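Side-chain contacts in putative non-ribosomal peptide synthetase (Actinomadura parvosata subsp. kistnae, PDB 6M7L), which probably contributes a condensation-type domain to a non-ribosomal peptide synthetase assembly line: residues A[169-173]-A[174-178]; A[205-208]-A[209-213]. One frame throughout, in Å; residues are numbered along the deposited sequence.

Contact 1: residues A[169-173]-A[174-178]; sequences YGARR and EGRIP
The carbonyl oxygen of Ala-171 is gripped by two backbone N-H groups, those of Glu-174 and Arg-176, which reach it from opposite faces of its plane. Arg-176 N lies 3.0 Å from Ala-171 O and is tilted 32° from the carbonyl plane, whereas Glu-174 N, also bonded, stands well above it. A further bond joins Gly-175 N to Arg-172 O (3.0 Å), closing the type I turn that runs from Arg-172 to Gly-175. Together, the bonds from Arg-176 N and Gly-175 N make a Schellman motif, a classic way to end a helix; Gly-175, with its positive phi of 58°, is the C-prime residue. The reversal lays the loop back over the last helical turn. Arg-176 turns its CG opposite its own N (chi1 -169°) and then bends twice, which folds the guanidinium flat over the methyl of Ala-171; CB of Ala-171 lies 3.6 Å above the middle of that plane. In the same plane, NH2 of Arg-176 makes a salt bridge of 2.7 Å with OE1 of Glu-174, meeting the carboxylate from above its own plane. NH1 of Arg-176 and OE1 of Glu-174 also pair with opposite charges on the chain of another protein, as does NH2 of Arg-173. With a serine in place of Arg-176, the methyl of Ala-171 would probably lose its flat lid, and Glu-174 its partner within the loop. On another side of the turn Arg-172 crosses Pro-178 obliquely, NE lying 3.7 Å from CD of the proline, and Ile-177 CG1 sits over one face of the guanidinium, 4.2 Å from NH2. The charge of Arg-172 is met by Asp-67 of helix 58-71, through a salt bridge at NE.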
ATOM      1  N   TYR A 169       1.195 -17.359  -5.056  1.00 63.39           N
ATOM      2  CA  TYR A 169       2.307 -17.800  -5.892  1.00 64.95           C
ATOM      3  C   TYR A 169       3.558 -18.055  -5.064  1.00 67.34           C
ATOM      4  O   TYR A 169       4.286 -19.022  -5.317  1.00 71.70           O
ATOM      5  CB  TYR A 169       2.596 -16.776  -6.988  1.00 65.14           C
ATOM      6  CG  TYR A 169       3.779 -17.155  -7.847  1.00 63.51           C
ATOM      7  CD1 TYR A 169       3.687 -18.185  -8.772  1.00 59.42           C
ATOM      8  CD2 TYR A 169       4.992 -16.489  -7.726  1.00 58.72           C
ATOM      9  CE1 TYR A 169       4.767 -18.539  -9.558  1.00 62.19           C
ATOM     10  CE2 TYR A 169       6.078 -16.837  -8.508  1.00 63.27           C
ATOM     11  CZ  TYR A 169       5.959 -17.863  -9.422  1.00 65.68           C
ATOM     12  OH  TYR A 169       7.038 -18.213 -10.204  1.00 67.17           O
ATOM     13  N   GLY A 170       3.828 -17.198  -4.076  1.00 69.76           N
ATOM     14  CA  GLY A 170       4.998 -17.398  -3.237  1.00 65.73           C
ATOM     15  C   GLY A 170       4.979 -18.734  -2.520  1.00 65.39           C
ATOM     16  O   GLY A 170       6.019 -19.376  -2.352  1.00 66.15           O
ATOM     17  N   ALA A 171       3.795 -19.174  -2.096  1.00 63.79           N
ATOM     18  CA  ALA A 171       3.677 -20.486  -1.476  1.00 70.78           C
ATOM     19  C   ALA A 171       3.731 -21.601  -2.514  1.00 73.81           C
ATOM     20  O   ALA A 171       4.378 -22.631  -2.288  1.00 74.11           O
ATOM     21  CB  ALA A 171       2.383 -20.570  -0.667  1.00 69.16           C
ATOM     22  N   ARG A 172       3.064 -21.412  -3.655  1.00 67.42           N
ATOM     23  CA  ARG A 172       3.033 -22.450  -4.681  1.00 67.94           C
ATOM     24  C   ARG A 172       4.407 -22.661  -5.302  1.00 69.57           C
ATOM     25  O   ARG A 172       4.782 -23.798  -5.613  1.00 72.09           O
ATOM     26  CB  ARG A 172       2.007 -22.097  -5.758  1.00 68.16           C
ATOM     27  CG  ARG A 172       0.561 -22.268  -5.324  1.00 66.98           C
ATOM     28  CD  ARG A 172       0.155 -23.733  -5.294  1.00 68.08           C
ATOM     29  NE  ARG A 172      -1.163 -23.917  -4.690  1.00 72.60           N
ATOM     30  CZ  ARG A 172      -1.839 -25.061  -4.700  1.00 77.24           C
ATOM     31  NH1 ARG A 172      -1.327 -26.132  -5.292  1.00 84.67           N
ATOM     32  NH2 ARG A 172      -3.030 -25.133  -4.122  1.00 71.45           N
ATOM     33  N   ARG A 173       5.172 -21.584  -5.493  1.00 69.19           N
ATOM     34  CA  ARG A 173       6.509 -21.722  -6.061  1.00 71.78           C
ATOM     35  C   ARG A 173       7.460 -22.464  -5.134  1.00 67.96           C
ATOM     36  O   ARG A 173       8.535 -22.878  -5.577  1.00 69.22           O
ATOM     37  CB  ARG A 173       7.090 -20.349  -6.403  1.00 64.77           C
ATOM     38  CG  ARG A 173       7.662 -19.606  -5.213  1.00 73.68           C
ATOM     39  CD  ARG A 173       8.330 -18.313  -5.641  1.00 68.94           C
ATOM     40  NE  ARG A 173       9.640 -18.147  -5.016  1.00 77.24           N
ATOM     41  CZ  ARG A 173      10.796 -18.333  -5.645  1.00 73.97           C
ATOM     42  NH1 ARG A 173      10.808 -18.682  -6.925  1.00 70.36           N
ATOM     43  NH2 ARG A 173      11.939 -18.163  -4.997  1.00 73.80           N
ATOM     44  N   GLU A 174       7.093 -22.634  -3.864  1.00 72.84           N
ATOM     45  CA  GLU A 174       7.843 -23.445  -2.919  1.00 69.30           C
ATOM     46  C   GLU A 174       7.175 -24.791  -2.667  1.00 72.65           C
ATOM     47  O   GLU A 174       7.376 -25.388  -1.604  1.00 74.99           O
ATOM     48  CB  GLU A 174       8.027 -22.685  -1.605  1.00 72.94           C
ATOM     49  CG  GLU A 174       8.797 -21.383  -1.756  1.00 71.23           C
ATOM     50  CD  GLU A 174       8.646 -20.472  -0.556  1.00 76.14           C
ATOM     51  OE1 GLU A 174       8.006 -20.887   0.432  1.00 76.16           O
ATOM     52  OE2 GLU A 174       9.165 -19.336  -0.604  1.00 82.22           O
ATOM     53  N   GLY A 175       6.381 -25.273  -3.620  1.00 78.18           N
ATOM     54  CA  GLY A 175       5.731 -26.569  -3.495  1.00 77.27           C
ATOM     55  C   GLY A 175       4.844 -26.702  -2.277  1.00 80.45           C
ATOM     56  O   GLY A 175       4.805 -27.770  -1.653  1.00 90.57           O
ATOM     57  N   ARG A 176       4.122 -25.640  -1.927  1.00 78.95           N
ATOM     58  CA  ARG A 176       3.346 -25.606  -0.699  1.00 78.10           C
ATOM     59  C   ARG A 176       1.999 -24.950  -0.967  1.00 79.64           C
ATOM     60  O   ARG A 176       1.877 -24.064  -1.817  1.00 78.40           O
ATOM     61  CB  ARG A 176       4.099 -24.849   0.403  1.00 81.27           C
ATOM     62  CG  ARG A 176       3.503 -24.967   1.796  1.00 84.58           C
ATOM     63  CD  ARG A 176       3.509 -23.610   2.480  1.00 81.81           C
ATOM     64  NE  ARG A 176       4.524 -22.729   1.910  1.00 72.61           N
ATOM     65  CZ  ARG A 176       4.576 -21.419   2.120  1.00 70.57           C
ATOM     66  NH1 ARG A 176       3.669 -20.835   2.890  1.00 72.59           N
ATOM     67  NH2 ARG A 176       5.532 -20.692   1.560  1.00 69.59           N
ATOM     68  N   ILE A 177       0.984 -25.404  -0.237  1.00 78.06           N
ATOM     69  CA  ILE A 177      -0.361 -24.842  -0.311  1.00 79.40           C
ATOM     70  C   ILE A 177      -0.340 -23.503   0.419  1.00 83.43           C
ATOM     71  O   ILE A 177       0.287 -23.388   1.480  1.00 80.93           O
ATOM     72  CB  ILE A 177      -1.401 -25.817   0.268  1.00 81.67           C
ATOM     73  CG1 ILE A 177      -1.548 -27.037  -0.644  1.00 84.05           C
ATOM     74  CG2 ILE A 177      -2.751 -25.140   0.477  1.00 80.79           C
ATOM     75  CD1 ILE A 177      -2.580 -28.043  -0.173  1.00 95.24           C
ATOM     76  N   PRO A 178      -0.978 -22.464  -0.121  1.00 81.25           N
ATOM     77  CA  PRO A 178      -0.960 -21.155   0.546  1.00 75.72           C
ATOM     78  C   PRO A 178      -1.526 -21.231   1.957  1.00 75.88           C
ATOM     79  O   PRO A 178      -2.600 -21.794   2.190  1.00 76.40           O
ATOM     80  CB  PRO A 178      -1.831 -20.277  -0.368  1.00 74.22           C
ATOM     81  CG  PRO A 178      -2.606 -21.240  -1.215  1.00 76.25           C
ATOM     82  CD  PRO A 178      -1.699 -22.411  -1.405  1.00 77.65           C
TER

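Contact 2: residues A[205-208]-A[209-213]; sequences DSLI and WDQIE
Trp-209 and Asp-205 run side by side and point the same way, yet their flat groups stand almost upright to each other, with carboxylate and indole planes 79° apart. What lies over the indole is the backbone of Asp-205: its N sits 3.2 Å from CE3, above the benzene part of the ring and toward the rim. OD2 of Asp-205 comes no nearer than 3.9 Å, at CZ3. The opposite face carries CG of Glu-213, one turn further along, so the ring is layered between Asp-205, just ahead of the N-cap, and Glu-213 of the helix itself. Trp-209 sets CG opposite its backbone N (chi1 -176°), which carries the indole outward from the helix to where Asp-205 N lies over it, and its CB packs on CB of Ser-206 at 3.5 Å. OD2 of Asp-210 lies in the ring plane at an edge, 5.0 Å from OD2 of Asp-205, near enough that the two carboxylates may disfavour each other slightly. Ser-206 occupies the N-cap position, and its carbonyl oxygen receives the N-H of Asp-210 (2.7 Å) in the first turn. Ile-212 N likewise bonds to Ile-208 O, the i to i+4 pattern of the helix. On a different flank these two isoleucines lie alongside each other, CG1 of Ile-208 3.8 Å from CD1 of Ile-212, while Leu-207 runs beside Gln-211, whose NE2 meets the leucine CD1 at 4.0 Å. Ser-206 OG bonds to Gly-200 O, and Ile-208 rests on Leu-198 and Ala-201, in the loop that follows helix 187-196. Gln-211 gives its NE2 to Asp-350 OD1, and Ile-212 packs on Leu-351, fastening the opening turns of helix 207-218 to the loop between helices 331-346 and 353-360.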
ATOM      1  N   ASP A 205     -42.660   4.793   4.881  1.00114.34           N
ATOM      2  CA  ASP A 205     -41.706   5.327   5.854  1.00115.29           C
ATOM      3  C   ASP A 205     -40.629   4.319   6.251  1.00115.99           C
ATOM      4  O   ASP A 205     -40.042   4.433   7.332  1.00117.61           O
ATOM      5  CB  ASP A 205     -42.412   5.854   7.110  1.00119.98           C
ATOM      6  CG  ASP A 205     -43.608   6.725   6.784  1.00122.74           C
ATOM      7  OD1 ASP A 205     -44.683   6.507   7.384  1.00122.06           O
ATOM      8  OD2 ASP A 205     -43.481   7.614   5.915  1.00116.58           O
ATOM      9  N   SER A 206     -40.337   3.339   5.400  1.00110.98           N
ATOM     10  CA  SER A 206     -39.234   2.431   5.674  1.00108.71           C
ATOM     11  C   SER A 206     -37.902   3.120   5.388  1.00104.30           C
ATOM     12  O   SER A 206     -37.845   4.199   4.790  1.00103.50           O
ATOM     13  CB  SER A 206     -39.364   1.154   4.848  1.00107.08           C
ATOM     14  OG  SER A 206     -38.163   0.402   4.882  1.00106.91           O
ATOM     15  N   LEU A 207     -36.816   2.477   5.826  1.00 95.78           N
ATOM     16  CA  LEU A 207     -35.482   3.042   5.643  1.00 97.13           C
ATOM     17  C   LEU A 207     -35.168   3.244   4.163  1.00 99.21           C
ATOM     18  O   LEU A 207     -34.915   4.367   3.713  1.00 96.65           O
ATOM     19  CB  LEU A 207     -34.440   2.136   6.303  1.00 90.14           C
ATOM     20  CG  LEU A 207     -32.964   2.406   5.997  1.00 81.69           C
ATOM     21  CD1 LEU A 207     -32.592   3.852   6.293  1.00 81.94           C
ATOM     22  CD2 LEU A 207     -32.079   1.450   6.785  1.00 75.09           C
ATOM     23  N   ILE A 208     -35.183   2.158   3.388  1.00 96.49           N
ATOM     24  CA  ILE A 208     -34.927   2.270   1.956  1.00 94.26           C
ATOM     25  C   ILE A 208     -36.095   2.954   1.252  1.00 98.88           C
ATOM     26  O   ILE A 208     -35.896   3.681   0.272  1.00 97.14           O
ATOM     27  CB  ILE A 208     -34.626   0.879   1.367  1.00 94.08           C
ATOM     28  CG1 ILE A 208     -34.840   0.870  -0.151  1.00 91.35           C
ATOM     29  CG2 ILE A 208     -35.455  -0.195   2.073  1.00 95.62           C
ATOM     30  CD1 ILE A 208     -35.105  -0.512  -0.730  1.00 93.47           C
ATOM     31  N   TRP A 209     -37.323   2.756   1.745  1.00103.39           N
ATOM     32  CA  TRP A 209     -38.468   3.473   1.190  1.00 99.63           C
ATOM     33  C   TRP A 209     -38.276   4.979   1.295  1.00 98.47           C
ATOM     34  O   TRP A 209     -38.574   5.717   0.348  1.00 94.02           O
ATOM     35  CB  TRP A 209     -39.753   3.053   1.905  1.00106.30           C
ATOM     36  CG  TRP A 209     -41.016   3.655   1.340  1.00111.12           C
ATOM     37  CD1 TRP A 209     -41.906   3.048   0.499  1.00110.12           C
ATOM     38  CD2 TRP A 209     -41.536   4.970   1.592  1.00105.74           C
ATOM     39  NE1 TRP A 209     -42.941   3.904   0.207  1.00108.90           N
ATOM     40  CE2 TRP A 209     -42.737   5.089   0.863  1.00106.93           C
ATOM     41  CE3 TRP A 209     -41.102   6.058   2.357  1.00106.40           C
ATOM     42  CZ2 TRP A 209     -43.507   6.251   0.878  1.00108.05           C
ATOM     43  CZ3 TRP A 209     -41.867   7.211   2.369  1.00107.50           C
ATOM     44  CH2 TRP A 209     -43.057   7.298   1.635  1.00108.71           C
ATOM     45  N   ASP A 210     -37.793   5.458   2.446  1.00 98.52           N
ATOM     46  CA  ASP A 210     -37.453   6.872   2.569  1.00 98.83           C
ATOM     47  C   ASP A 210     -36.418   7.275   1.529  1.00 91.71           C
ATOM     48  O   ASP A 210     -36.481   8.375   0.972  1.00 94.80           O
ATOM     49  CB  ASP A 210     -36.932   7.183   3.974  1.00100.43           C
ATOM     50  CG  ASP A 210     -37.972   7.854   4.851  1.00104.03           C
ATOM     51  OD1 ASP A 210     -37.924   7.661   6.085  1.00102.58           O
ATOM     52  OD2 ASP A 210     -38.842   8.566   4.304  1.00 98.87           O
ATOM     53  N   GLN A 211     -35.463   6.388   1.245  1.00 86.70           N
ATOM     54  CA  GLN A 211     -34.415   6.712   0.286  1.00 85.20           C
ATOM     55  C   GLN A 211     -34.918   6.640  -1.149  1.00 87.37           C
ATOM     56  O   GLN A 211     -34.570   7.496  -1.972  1.00 86.15           O
ATOM     57  CB  GLN A 211     -33.214   5.791   0.494  1.00 82.96           C
ATOM     58  CG  GLN A 211     -32.114   6.459   1.287  1.00 79.46           C
ATOM     59  CD  GLN A 211     -31.238   5.492   2.043  1.00 75.13           C
ATOM     60  OE1 GLN A 211     -30.884   4.428   1.540  1.00 77.57           O
ATOM     61  NE2 GLN A 211     -30.882   5.859   3.268  1.00 74.88           N
ATOM     62  N   ILE A 212     -35.735   5.633  -1.471  1.00 86.34           N
ATOM     63  CA  ILE A 212     -36.338   5.569  -2.800  1.00 86.04           C
ATOM     64  C   ILE A 212     -37.157   6.823  -3.071  1.00 84.73           C
ATOM     65  O   ILE A 212     -37.097   7.400  -4.163  1.00 82.38           O
ATOM     66  CB  ILE A 212     -37.191   4.294  -2.944  1.00 88.17           C
ATOM     67  CG1 ILE A 212     -36.307   3.047  -2.877  1.00 82.56           C
ATOM     68  CG2 ILE A 212     -37.980   4.324  -4.246  1.00 77.67           C
ATOM     69  CD1 ILE A 212     -37.069   1.752  -3.038  1.00 78.60           C
ATOM     70  N   GLU A 213     -37.923   7.274  -2.074  1.00 88.37           N
ATOM     71  CA  GLU A 213     -38.686   8.508  -2.224  1.00 83.84           C
ATOM     72  C   GLU A 213     -37.767   9.714  -2.363  1.00 81.57           C
ATOM     73  O   GLU A 213     -38.086  10.662  -3.089  1.00 86.77           O
ATOM     74  CB  GLU A 213     -39.627   8.692  -1.034  1.00 91.07           C
ATOM     75  CG  GLU A 213     -40.810   7.742  -1.024  1.00 93.98           C
ATOM     76  CD  GLU A 213     -41.675   7.885  -2.259  1.00101.49           C
ATOM     77  OE1 GLU A 213     -41.777   6.910  -3.036  1.00 97.39           O
ATOM     78  OE2 GLU A 213     -42.247   8.979  -2.458  1.00 96.67           O
TER

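Followed from the N terminus, the chain first reaches contact 1, where helix 155-172 stops and doubles back at once into the loop toward helix 187-196. Beyond that helix and a further loop comes contact 2, the start of helix 207-218. Each closes only a short local turn, one ending a helix and the other beginning one; they stand in series, neither nesting nor crossing. The centres of contact 1 and contact 2 are about 49 Å apart, and the nearest atoms of contact 1 and contact 2 about 38 Å apart. Contact 1 borders helix 58-71 and the chain of another protein, whereas contact 2, which no other protein chain of the assembly touches, joins its helix to segments near residues 200 and 350.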